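Local coordinates for protein lipocalin AI-4 (PDB 5H9N) that binds cysteinyl leukotrienes such as leukotriene C4 as a salivary lipocalin of a blood-feeding insect, probably sequestering these mediators during the meal, at residues L54-S68 with Y79-F91. The protein carries 1 engineered substitution. Numbering follows the deposited sequence.
Sequences LQLNFNGKNGDVKCS and YSFQCTTTSGGSF. With LTX ((5~{S},6~{R},7~{E},9~{E},11~{Z},14~{Z})-6-[(2~{R})-2-[[(4~{S})-4-azanyl-5-oxidanyl-5-oxidanylidene-pentanoyl]amino]-3-( 2-hydroxy-2-oxoethylamino)-3-oxidanylidene-propyl]sulfanyl-5-oxidanyl-icosa-7,9,11,14-tetraenoic acid), chain B.
Cys67 and Cys83 hold nearly the same first torsion, -57° and -55°, each SG anti to its carbonyl carbon; both CB atoms leave on the ligand-facing side of the sheet, and these torsions aim the two sulfurs at each other across the strand pair, where they join in a disulfide with an SG-SG length of 2.0 Å. The two cysteines face each other as a non-hydrogen-bonded antiparallel pair, so the bond is a cross-strand disulfide joining strands 63-71 and 78-85. Pairs of backbone hydrogen bonds flank it: Lys66 N reaches Thr84 O at 2.9 Å, with an N-H...O angle of 168° and the reverse bond beside it, and Ser68 and Gln82 form the second pair. On the same side, Leu56 crosses the Phe81 side chain at about a right angle, its CD2 3.4 Å from Phe81 CE1, while LTX C16 lies over one face of that ring, offset toward its rim. Val65 CG1 packs against Cys83 CB (3.8 Å). Cys83 CB also backs one face of Phe91 toward its rim; over the centre of the opposite face sits LTX CB2, 3.6 Å above the ring plane. At the hairpin turn beyond Gly60, Lys61 NZ donates to the ligand hydroxyl O3 at 2.7 Å and its backbone N to carboxylate O32. Apolar residues facing inward and a disulfide-linked antiparallel meander make this one wall of the leukotriene pocket in a lipocalin beta-barrel.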
# COMPACT_ATOMS: atom_id res chain seq x y z
N LEU A 54 -3.05 -1.11 13.98
CA LEU A 54 -3.30 -1.00 12.55
C LEU A 54 -4.15 0.21 12.19
O LEU A 54 -4.97 0.15 11.28
CB LEU A 54 -3.97 -2.28 12.03
CG LEU A 54 -3.22 -3.58 12.35
CD1 LEU A 54 -4.06 -4.80 11.97
CD2 LEU A 54 -1.86 -3.60 11.67
N GLN A 55 -3.95 1.31 12.91
CA GLN A 55 -4.59 2.56 12.52
C GLN A 55 -3.67 3.37 11.62
O GLN A 55 -2.44 3.37 11.80
CB GLN A 55 -4.97 3.39 13.74
CG GLN A 55 -5.85 2.67 14.75
CD GLN A 55 -7.14 2.14 14.16
OE1 GLN A 55 -8.01 2.90 13.76
NE2 GLN A 55 -7.25 0.82 14.09
N LEU A 56 -4.23 4.05 10.64
CA LEU A 56 -3.42 4.96 9.86
C LEU A 56 -4.20 6.17 9.39
O LEU A 56 -5.44 6.17 9.37
CB LEU A 56 -2.75 4.23 8.69
CG LEU A 56 -3.54 3.45 7.65
CD1 LEU A 56 -3.93 4.34 6.49
CD2 LEU A 56 -2.69 2.29 7.17
N ASN A 57 -3.44 7.22 9.12
CA ASN A 57 -3.96 8.48 8.63
C ASN A 57 -3.15 8.86 7.40
O ASN A 57 -1.95 8.64 7.38
CB ASN A 57 -3.84 9.58 9.68
CG ASN A 57 -4.67 9.32 10.92
OD1 ASN A 57 -5.32 8.28 11.06
ND2 ASN A 57 -4.64 10.27 11.85
N PHE A 58 -3.78 9.39 6.36
CA PHE A 58 -2.97 9.97 5.28
C PHE A 58 -3.72 11.13 4.66
O PHE A 58 -4.93 11.26 4.80
CB PHE A 58 -2.57 8.91 4.23
CG PHE A 58 -3.70 8.38 3.39
CD1 PHE A 58 -4.47 7.31 3.82
CD2 PHE A 58 -3.97 8.92 2.14
CE1 PHE A 58 -5.50 6.81 3.04
CE2 PHE A 58 -5.00 8.43 1.35
CZ PHE A 58 -5.76 7.38 1.80
N ASN A 59 -2.96 11.99 3.98
CA ASN A 59 -3.53 13.14 3.28
C ASN A 59 -3.97 12.71 1.89
O ASN A 59 -3.16 12.67 0.96
CB ASN A 59 -2.52 14.30 3.22
CG ASN A 59 -1.17 13.89 2.64
OD1 ASN A 59 -0.59 12.89 3.04
ND2 ASN A 59 -0.69 14.66 1.68
N GLY A 60 -5.24 12.35 1.74
CA GLY A 60 -5.75 11.83 0.47
C GLY A 60 -6.13 12.90 -0.54
O GLY A 60 -6.00 14.09 -0.27
N LYS A 61 -6.60 12.46 -1.71
CA LYS A 61 -6.80 13.37 -2.85
C LYS A 61 -7.70 14.57 -2.54
O LYS A 61 -7.39 15.70 -2.91
CB LYS A 61 -7.36 12.63 -4.06
CG LYS A 61 -7.92 11.25 -3.79
CD LYS A 61 -7.92 10.42 -5.06
CE LYS A 61 -8.49 9.02 -4.84
NZ LYS A 61 -8.57 8.24 -6.10
N ASN A 62 -8.82 14.33 -1.87
CA ASN A 62 -9.60 15.45 -1.38
C ASN A 62 -9.97 15.25 0.08
O ASN A 62 -11.09 14.86 0.43
CB ASN A 62 -10.85 15.69 -2.25
CG ASN A 62 -11.75 14.48 -2.35
OD1 ASN A 62 -11.28 13.35 -2.45
ND2 ASN A 62 -13.06 14.72 -2.34
N GLY A 63 -8.99 15.50 0.94
CA GLY A 63 -9.21 15.47 2.37
C GLY A 63 -8.42 14.39 3.07
O GLY A 63 -7.99 13.40 2.46
N ASP A 64 -8.21 14.59 4.36
CA ASP A 64 -7.55 13.59 5.19
C ASP A 64 -8.38 12.33 5.29
O ASP A 64 -9.61 12.37 5.32
CB ASP A 64 -7.27 14.16 6.58
CG ASP A 64 -6.07 15.09 6.58
OD1 ASP A 64 -5.50 15.32 5.49
OD2 ASP A 64 -5.70 15.59 7.66
N VAL A 65 -7.68 11.20 5.33
CA VAL A 65 -8.30 9.89 5.38
C VAL A 65 -7.84 9.15 6.62
O VAL A 65 -6.66 9.17 6.95
CB VAL A 65 -7.95 9.06 4.13
CG1 VAL A 65 -8.66 7.71 4.17
CG2 VAL A 65 -8.31 9.82 2.87
N LYS A 66 -8.77 8.51 7.31
CA LYS A 66 -8.45 7.72 8.48
C LYS A 66 -8.90 6.29 8.27
O LYS A 66 -10.03 6.04 7.86
CB LYS A 66 -9.12 8.32 9.72
CG LYS A 66 -8.58 9.70 10.05
CD LYS A 66 -9.31 10.32 11.24
CE LYS A 66 -8.44 11.37 11.91
NZ LYS A 66 -7.69 12.19 10.92
N CYS A 67 -8.01 5.34 8.56
CA CYS A 67 -8.29 3.93 8.31
C CYS A 67 -8.03 3.06 9.52
O CYS A 67 -7.14 3.33 10.32
CB CYS A 67 -7.44 3.40 7.15
SG CYS A 67 -7.62 4.28 5.58
N SER A 68 -8.80 1.98 9.62
CA SER A 68 -8.61 0.99 10.67
C SER A 68 -8.40 -0.37 10.00
O SER A 68 -9.24 -0.81 9.21
CB SER A 68 -9.82 0.96 11.59
OG SER A 68 -9.71 -0.04 12.57
N TYR A 79 -4.21 -7.43 4.61
CA TYR A 79 -4.91 -6.59 5.57
C TYR A 79 -6.09 -5.95 4.88
O TYR A 79 -6.02 -5.60 3.70
CB TYR A 79 -3.98 -5.52 6.14
CG TYR A 79 -2.91 -6.10 7.01
CD1 TYR A 79 -1.75 -6.63 6.46
CD2 TYR A 79 -3.07 -6.18 8.39
CE1 TYR A 79 -0.77 -7.19 7.25
CE2 TYR A 79 -2.10 -6.74 9.19
CZ TYR A 79 -0.96 -7.23 8.62
OH TYR A 79 0.01 -7.80 9.42
N SER A 80 -7.18 -5.76 5.63
CA SER A 80 -8.34 -5.00 5.19
C SER A 80 -8.38 -3.70 5.97
O SER A 80 -8.31 -3.72 7.21
CB SER A 80 -9.62 -5.79 5.41
OG SER A 80 -10.77 -5.01 5.14
N PHE A 81 -8.48 -2.58 5.27
CA PHE A 81 -8.60 -1.28 5.91
C PHE A 81 -9.95 -0.66 5.63
O PHE A 81 -10.35 -0.53 4.46
CB PHE A 81 -7.47 -0.36 5.44
CG PHE A 81 -6.15 -0.68 6.08
CD1 PHE A 81 -5.81 -0.12 7.29
CD2 PHE A 81 -5.28 -1.59 5.49
CE1 PHE A 81 -4.60 -0.43 7.90
CE2 PHE A 81 -4.06 -1.89 6.10
CZ PHE A 81 -3.74 -1.32 7.31
N GLN A 82 -10.63 -0.29 6.70
CA GLN A 82 -11.87 0.43 6.61
C GLN A 82 -11.57 1.91 6.79
O GLN A 82 -11.07 2.31 7.83
CB GLN A 82 -12.85 -0.05 7.68
CG GLN A 82 -14.26 0.46 7.48
CD GLN A 82 -14.82 0.07 6.13
OE1 GLN A 82 -14.57 -1.03 5.63
NE2 GLN A 82 -15.58 0.98 5.51
N CYS A 83 -11.85 2.70 5.77
CA CYS A 83 -11.41 4.09 5.73
C CYS A 83 -12.56 5.07 5.61
O CYS A 83 -13.58 4.77 4.99
CB CYS A 83 -10.44 4.33 4.56
SG CYS A 83 -9.00 3.25 4.47
N THR A 84 -12.38 6.24 6.20
CA THR A 84 -13.34 7.33 6.09
C THR A 84 -12.59 8.59 5.70
O THR A 84 -11.42 8.76 6.05
CB THR A 84 -14.12 7.56 7.39
OG1 THR A 84 -13.21 7.83 8.46
CG2 THR A 84 -14.96 6.34 7.74
N THR A 85 -13.23 9.48 4.96
CA THR A 85 -12.56 10.68 4.49
C THR A 85 -13.27 11.92 5.01
O THR A 85 -14.45 11.88 5.39
CB THR A 85 -12.53 10.76 2.95
OG1 THR A 85 -13.79 11.22 2.47
CG2 THR A 85 -12.21 9.39 2.34
N THR A 86 -12.56 13.04 5.03
CA THR A 86 -13.16 14.25 5.59
C THR A 86 -14.26 14.84 4.72
O THR A 86 -14.99 15.70 5.18
CB THR A 86 -12.12 15.35 5.87
OG1 THR A 86 -11.35 15.60 4.69
CG2 THR A 86 -11.21 14.95 7.01
N SER A 87 -14.41 14.37 3.49
CA SER A 87 -15.51 14.82 2.66
C SER A 87 -16.74 13.96 2.91
O SER A 87 -17.79 14.18 2.33
CB SER A 87 -15.12 14.80 1.18
OG SER A 87 -14.58 13.54 0.81
N GLY A 88 -16.60 12.96 3.77
CA GLY A 88 -17.72 12.13 4.16
C GLY A 88 -17.76 10.77 3.49
O GLY A 88 -18.71 10.01 3.67
N GLY A 89 -16.74 10.46 2.71
CA GLY A 89 -16.66 9.18 2.02
C GLY A 89 -16.23 8.04 2.93
O GLY A 89 -15.69 8.26 4.00
N SER A 90 -16.50 6.82 2.49
CA SER A 90 -16.02 5.64 3.18
C SER A 90 -15.75 4.53 2.18
O SER A 90 -16.45 4.40 1.19
CB SER A 90 -17.02 5.17 4.23
OG SER A 90 -18.17 4.62 3.62
N PHE A 91 -14.73 3.73 2.44
CA PHE A 91 -14.38 2.66 1.53
C PHE A 91 -13.55 1.60 2.25
O PHE A 91 -13.06 1.83 3.36
CB PHE A 91 -13.62 3.21 0.31
CG PHE A 91 -12.30 3.87 0.65
CD1 PHE A 91 -12.24 5.21 1.01
CD2 PHE A 91 -11.11 3.16 0.57
CE1 PHE A 91 -11.03 5.82 1.29
CE2 PHE A 91 -9.91 3.76 0.86
CZ PHE A 91 -9.86 5.09 1.22
O2 LTX B . -4.62 1.23 -5.18
C1 LTX B . -4.50 2.11 -6.07
O1 LTX B . -3.58 2.96 -6.06
C2 LTX B . -5.49 2.12 -7.21
C3 LTX B . -6.44 3.31 -7.04
C4 LTX B . -6.93 3.40 -5.59
C5 LTX B . -8.07 4.39 -5.47
O3 LTX B . -7.59 5.74 -5.63
C6 LTX B . -8.79 4.27 -4.13
C7 LTX B . -7.87 4.62 -2.97
C8 LTX B . -7.50 3.72 -2.05
C9 LTX B . -6.62 4.12 -0.93
C10 LTX B . -6.38 3.36 0.15
C11 LTX B . -5.50 3.85 1.21
C12 LTX B . -5.15 3.20 2.33
C13 LTX B . -5.61 1.80 2.71
C14 LTX B . -4.81 0.73 1.99
C15 LTX B . -3.57 0.39 2.32
C16 LTX B . -2.83 1.02 3.47
C17 LTX B . -1.34 1.13 3.13
C18 LTX B . -0.56 1.57 4.36
C19 LTX B . 0.86 1.99 4.02
C20 LTX B . 1.62 2.39 5.27
O32 LTX B . -7.93 9.79 -0.84
C21 LTX B . -8.50 8.79 -1.31
O31 LTX B . -7.93 7.92 -1.98
CA3 LTX B . -9.98 8.64 -1.04
N3 LTX B . -10.47 7.40 -1.61
C22 LTX B . -11.76 7.13 -1.79
O33 LTX B . -12.62 7.94 -1.47
CA2 LTX B . -12.17 5.81 -2.38
CB2 LTX B . -10.98 4.91 -2.69
SG2 LTX B . -10.20 5.35 -4.21
N2 LTX B . -13.01 6.02 -3.54
CD1 LTX B . -14.16 5.38 -3.69
OE1 LTX B . -14.44 4.35 -3.09
CG1 LTX B . -15.12 6.04 -4.66
CB1 LTX B . -16.26 5.10 -5.03
CA1 LTX B . -16.89 5.55 -6.34
N1 LTX B . -15.83 5.76 -7.35
C23 LTX B . -17.64 6.84 -6.16
O11 LTX B . -17.34 7.81 -6.88
O12 LTX B . -18.55 6.87 -5.30